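Local coordinates for protein probable TonB-dependent siderophore receptor PirA (PDB 5FR8) that probably takes up iron across the outer membrane by binding ferric siderophores and may bind ferric enterobactin with micromolar affinity, at residues N613-N624 against F641-F652. Residues are numbered along the deposited sequence; the frame is centred on the assembly and turned at random.
Sequences NPLSLVPIYTIN and FTQYGRQKSRQF. With C8E ((hydroxyethyloxy)tri(ethyloxy)octane), chain C.
I623 and Q643 form a hydrogen-bonded pair in an antiparallel hairpin of the beta-barrel wall, I623 N to Q643 O and Q643 N to I623 O both measuring 2.8 Å. The non-hydrogen-bonded pairs T622–Y644 and N624–T642 flank it, and the backbone pairing runs on through G645 N to Y621 O and I620 N to R646 O. On the N-terminal side the chain stays close through P619 and L617, leaning also on plug-range residues (L617 O bonds T71, P619 touches N69); it turns away at L615 and S616 before N613 and P614 return.

Side-chain polar bonds occur at both ends. N613 uses its whole amide: OD1 accepts from Q651 N (2.9 Å) and from F652 N, the latter in the carbonyl plane on a lone pair, while ND2 returns a nearly straight bond to F652 O (161°). R650 brings its guanidinium beside ND2 at an oblique angle without bonding to it, its charge paired with E658 and E654. In the strands, T642 OG1 donates to N624 OD1 (2.9 Å) from above the carbonyl plane. Q643, stretched out with CG anti to its backbone N (chi1 169°), carries NE2 to Y621 OH at 3.2 Å.

The Y621 ring lays one face over the G645 backbone; G645 CA sits 3.5 Å from the ring centroid, a CH-pi contact. P619 lies alongside Q647, and P619 CG meets Y644 CD1 at 3.9 Å, an apolar contact.

N613 OD1 holds two backbone N-H groups, and ND2 bonds both F652 O and the E654 carboxylate, shared with R650; the amide's rotation is probably fixed, tying the segments together where regular strand pairing has ended.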
# COMPACT_ATOMS: atom_id res chain seq x y z
N ASN A 613 -2.66 20.86 6.29
CA ASN A 613 -1.77 19.77 6.69
C ASN A 613 -1.32 18.91 5.51
O ASN A 613 -2.01 18.85 4.50
CB ASN A 613 -2.48 18.88 7.69
CG ASN A 613 -2.48 19.44 9.10
OD1 ASN A 613 -1.55 20.15 9.50
ND2 ASN A 613 -3.50 19.09 9.87
N PRO A 614 -0.19 18.22 5.65
CA PRO A 614 0.21 17.32 4.59
C PRO A 614 -0.63 16.03 4.62
O PRO A 614 -1.15 15.65 5.67
CB PRO A 614 1.69 17.02 4.91
CG PRO A 614 1.95 17.59 6.26
CD PRO A 614 0.67 18.08 6.84
N LEU A 615 -0.75 15.38 3.47
CA LEU A 615 -1.55 14.17 3.35
C LEU A 615 -0.85 13.03 4.07
O LEU A 615 -1.49 12.16 4.62
CB LEU A 615 -1.76 13.82 1.88
CG LEU A 615 -2.62 14.84 1.12
CD1 LEU A 615 -2.62 14.56 -0.39
CD2 LEU A 615 -4.06 14.83 1.64
N SER A 616 0.47 13.05 4.08
CA SER A 616 1.23 11.87 4.42
C SER A 616 2.68 12.24 4.77
O SER A 616 3.34 12.92 4.02
CB SER A 616 1.20 10.94 3.23
OG SER A 616 2.26 10.04 3.32
N LEU A 617 3.17 11.79 5.90
CA LEU A 617 4.49 12.17 6.36
C LEU A 617 5.57 11.57 5.46
O LEU A 617 5.79 10.38 5.50
CB LEU A 617 4.68 11.70 7.80
CG LEU A 617 4.23 12.59 8.96
CD1 LEU A 617 3.11 13.51 8.56
CD2 LEU A 617 3.82 11.74 10.16
N VAL A 618 6.23 12.40 4.67
CA VAL A 618 7.29 11.95 3.76
C VAL A 618 8.36 13.01 3.64
O VAL A 618 8.07 14.21 3.74
CB VAL A 618 6.78 11.70 2.33
CG1 VAL A 618 5.64 10.68 2.33
CG2 VAL A 618 6.36 13.01 1.68
N PRO A 619 9.61 12.58 3.44
CA PRO A 619 10.69 13.56 3.42
C PRO A 619 10.47 14.56 2.29
O PRO A 619 9.90 14.21 1.28
CB PRO A 619 11.94 12.69 3.18
CG PRO A 619 11.55 11.31 3.59
CD PRO A 619 10.10 11.21 3.24
N ILE A 620 10.90 15.79 2.47
CA ILE A 620 10.73 16.81 1.48
C ILE A 620 11.56 16.48 0.24
O ILE A 620 11.15 16.78 -0.89
CB ILE A 620 11.09 18.20 2.03
CG1 ILE A 620 10.78 19.28 1.00
CG2 ILE A 620 12.54 18.29 2.46
CD1 ILE A 620 10.92 20.67 1.57
N TYR A 621 12.72 15.84 0.45
CA TYR A 621 13.48 15.26 -0.66
C TYR A 621 14.01 13.87 -0.28
O TYR A 621 14.14 13.52 0.89
CB TYR A 621 14.60 16.18 -1.12
CG TYR A 621 15.83 16.20 -0.24
CD1 TYR A 621 16.79 15.20 -0.32
CD2 TYR A 621 16.07 17.25 0.63
CE1 TYR A 621 17.92 15.23 0.48
CE2 TYR A 621 17.20 17.28 1.43
CZ TYR A 621 18.12 16.27 1.35
OH TYR A 621 19.25 16.32 2.14
N THR A 622 14.28 13.06 -1.30
CA THR A 622 14.83 11.74 -1.09
C THR A 622 15.71 11.39 -2.26
O THR A 622 15.22 11.34 -3.39
CB THR A 622 13.73 10.69 -1.08
OG1 THR A 622 12.76 11.02 -0.08
CG2 THR A 622 14.33 9.34 -0.79
N ILE A 623 17.00 11.13 -1.99
CA ILE A 623 17.96 10.78 -3.03
C ILE A 623 18.39 9.33 -2.87
O ILE A 623 18.64 8.89 -1.76
CB ILE A 623 19.21 11.65 -2.94
CG1 ILE A 623 18.85 13.09 -3.23
CG2 ILE A 623 20.28 11.20 -3.92
CD1 ILE A 623 19.96 14.03 -2.89
N ASN A 624 18.48 8.60 -3.98
CA ASN A 624 18.89 7.20 -3.93
C ASN A 624 20.02 6.92 -4.90
O ASN A 624 20.04 7.47 -6.01
CB ASN A 624 17.73 6.27 -4.25
CG ASN A 624 16.67 6.27 -3.19
OD1 ASN A 624 16.72 5.50 -2.22
ND2 ASN A 624 15.68 7.14 -3.36
N PHE A 641 22.95 3.70 -1.22
CA PHE A 641 22.99 4.89 -0.37
C PHE A 641 21.71 5.66 -0.58
O PHE A 641 21.23 5.81 -1.71
CB PHE A 641 24.20 5.77 -0.71
CG PHE A 641 24.30 7.04 0.09
CD1 PHE A 641 24.84 7.04 1.38
CD2 PHE A 641 23.94 8.27 -0.47
CE1 PHE A 641 24.98 8.22 2.10
CE2 PHE A 641 24.07 9.45 0.25
CZ PHE A 641 24.59 9.43 1.54
N THR A 642 21.16 6.13 0.51
CA THR A 642 19.91 6.83 0.45
C THR A 642 20.02 8.01 1.38
O THR A 642 20.60 7.90 2.45
CB THR A 642 18.77 5.91 0.89
OG1 THR A 642 18.57 4.92 -0.11
CG2 THR A 642 17.50 6.70 1.07
N GLN A 643 19.43 9.12 0.96
CA GLN A 643 19.54 10.36 1.69
C GLN A 643 18.14 10.96 1.77
O GLN A 643 17.43 11.07 0.75
CB GLN A 643 20.54 11.26 0.97
CG GLN A 643 20.60 12.71 1.42
CD GLN A 643 21.66 13.49 0.66
OE1 GLN A 643 22.26 12.98 -0.28
NE2 GLN A 643 21.88 14.75 1.06
N TYR A 644 17.74 11.31 2.99
CA TYR A 644 16.41 11.83 3.25
C TYR A 644 16.55 13.24 3.77
O TYR A 644 17.22 13.46 4.76
CB TYR A 644 15.71 11.03 4.35
CG TYR A 644 15.56 9.56 4.13
CD1 TYR A 644 14.74 9.05 3.11
CD2 TYR A 644 16.20 8.66 4.97
CE1 TYR A 644 14.61 7.68 2.90
CE2 TYR A 644 16.07 7.29 4.79
CZ TYR A 644 15.27 6.81 3.76
OH TYR A 644 15.15 5.47 3.60
N GLY A 645 15.89 14.19 3.11
CA GLY A 645 15.67 15.52 3.69
C GLY A 645 14.65 15.45 4.83
O GLY A 645 14.29 14.37 5.30
N ARG A 646 14.14 16.61 5.23
CA ARG A 646 13.41 16.75 6.49
C ARG A 646 11.92 16.35 6.41
O ARG A 646 11.17 16.81 5.53
CB ARG A 646 13.54 18.19 7.00
CG ARG A 646 14.96 18.75 6.91
CD ARG A 646 15.01 20.27 7.05
NE ARG A 646 15.04 20.68 8.45
CZ ARG A 646 14.06 21.35 9.07
NH1 ARG A 646 12.95 21.72 8.42
NH2 ARG A 646 14.19 21.67 10.37
N GLN A 647 11.52 15.50 7.36
CA GLN A 647 10.13 15.04 7.48
C GLN A 647 9.40 15.89 8.49
O GLN A 647 9.60 15.71 9.71
CB GLN A 647 10.06 13.56 7.93
CG GLN A 647 10.08 12.55 6.80
CD GLN A 647 9.37 11.24 7.12
OE1 GLN A 647 8.38 11.19 7.87
NE2 GLN A 647 9.86 10.16 6.51
N LYS A 648 8.57 16.81 8.01
CA LYS A 648 7.78 17.65 8.93
C LYS A 648 6.52 16.93 9.37
O LYS A 648 5.95 16.09 8.63
CB LYS A 648 7.42 19.01 8.32
CG LYS A 648 6.70 18.91 6.99
CD LYS A 648 5.92 20.16 6.60
CE LYS A 648 5.45 19.95 5.16
NZ LYS A 648 4.19 20.67 4.77
N SER A 649 6.07 17.26 10.58
CA SER A 649 4.86 16.71 11.14
C SER A 649 3.68 17.51 10.64
O SER A 649 3.87 18.59 10.08
CB SER A 649 4.88 16.88 12.63
OG SER A 649 4.60 18.23 12.96
N ARG A 650 2.47 17.00 10.86
CA ARG A 650 1.26 17.80 10.68
C ARG A 650 1.49 19.16 11.37
O ARG A 650 2.11 19.21 12.42
CB ARG A 650 0.03 17.09 11.26
CG ARG A 650 -0.47 15.90 10.45
CD ARG A 650 -1.54 15.09 11.20
NE ARG A 650 -2.76 15.87 11.40
CZ ARG A 650 -3.14 16.41 12.56
NH1 ARG A 650 -2.41 16.22 13.66
NH2 ARG A 650 -4.26 17.13 12.63
N GLN A 651 1.02 20.25 10.75
CA GLN A 651 1.31 21.60 11.22
C GLN A 651 0.14 22.29 11.90
O GLN A 651 0.35 23.31 12.58
CB GLN A 651 1.74 22.49 10.06
CG GLN A 651 3.07 22.10 9.45
CD GLN A 651 4.20 22.04 10.47
OE1 GLN A 651 4.45 23.00 11.18
NE2 GLN A 651 4.85 20.89 10.57
N PHE A 652 -1.09 21.78 11.71
CA PHE A 652 -2.27 22.52 12.15
C PHE A 652 -3.31 21.64 12.83
O PHE A 652 -3.65 20.59 12.35
CB PHE A 652 -2.95 23.27 11.00
CG PHE A 652 -2.07 24.24 10.31
CD1 PHE A 652 -1.50 25.29 11.00
CD2 PHE A 652 -1.79 24.10 8.93
CE1 PHE A 652 -0.67 26.19 10.36
CE2 PHE A 652 -0.94 25.00 8.29
CZ PHE A 652 -0.39 26.04 9.01
C1 C8E C . 19.38 13.57 -12.58
C2 C8E C . 19.03 13.04 -11.18
C3 C8E C . 20.04 12.02 -10.59
C4 C8E C . 20.26 12.15 -9.07
C5 C8E C . 21.62 11.57 -8.61
C6 C8E C . 22.82 12.43 -9.03
C7 C8E C . 24.12 12.07 -8.31
C8 C8E C . 25.29 11.74 -9.26
O9 C8E C . 26.16 10.77 -8.61
C10 C8E C . 26.82 9.89 -9.55
C11 C8E C . 27.79 8.92 -8.84
O12 C8E C . 27.21 8.31 -7.68
C13 C8E C . 28.20 7.79 -6.75
C14 C8E C . 27.54 6.84 -5.72
O15 C8E C . 28.40 6.55 -4.60
C16 C8E C . 28.27 7.44 -3.46
C17 C8E C . 29.63 7.98 -2.92
O18 C8E C . 29.44 8.66 -1.66
C19 C8E C . 29.16 7.74 -0.56
C20 C8E C . 28.55 8.38 0.71
O21 C8E C . 28.86 7.67 1.96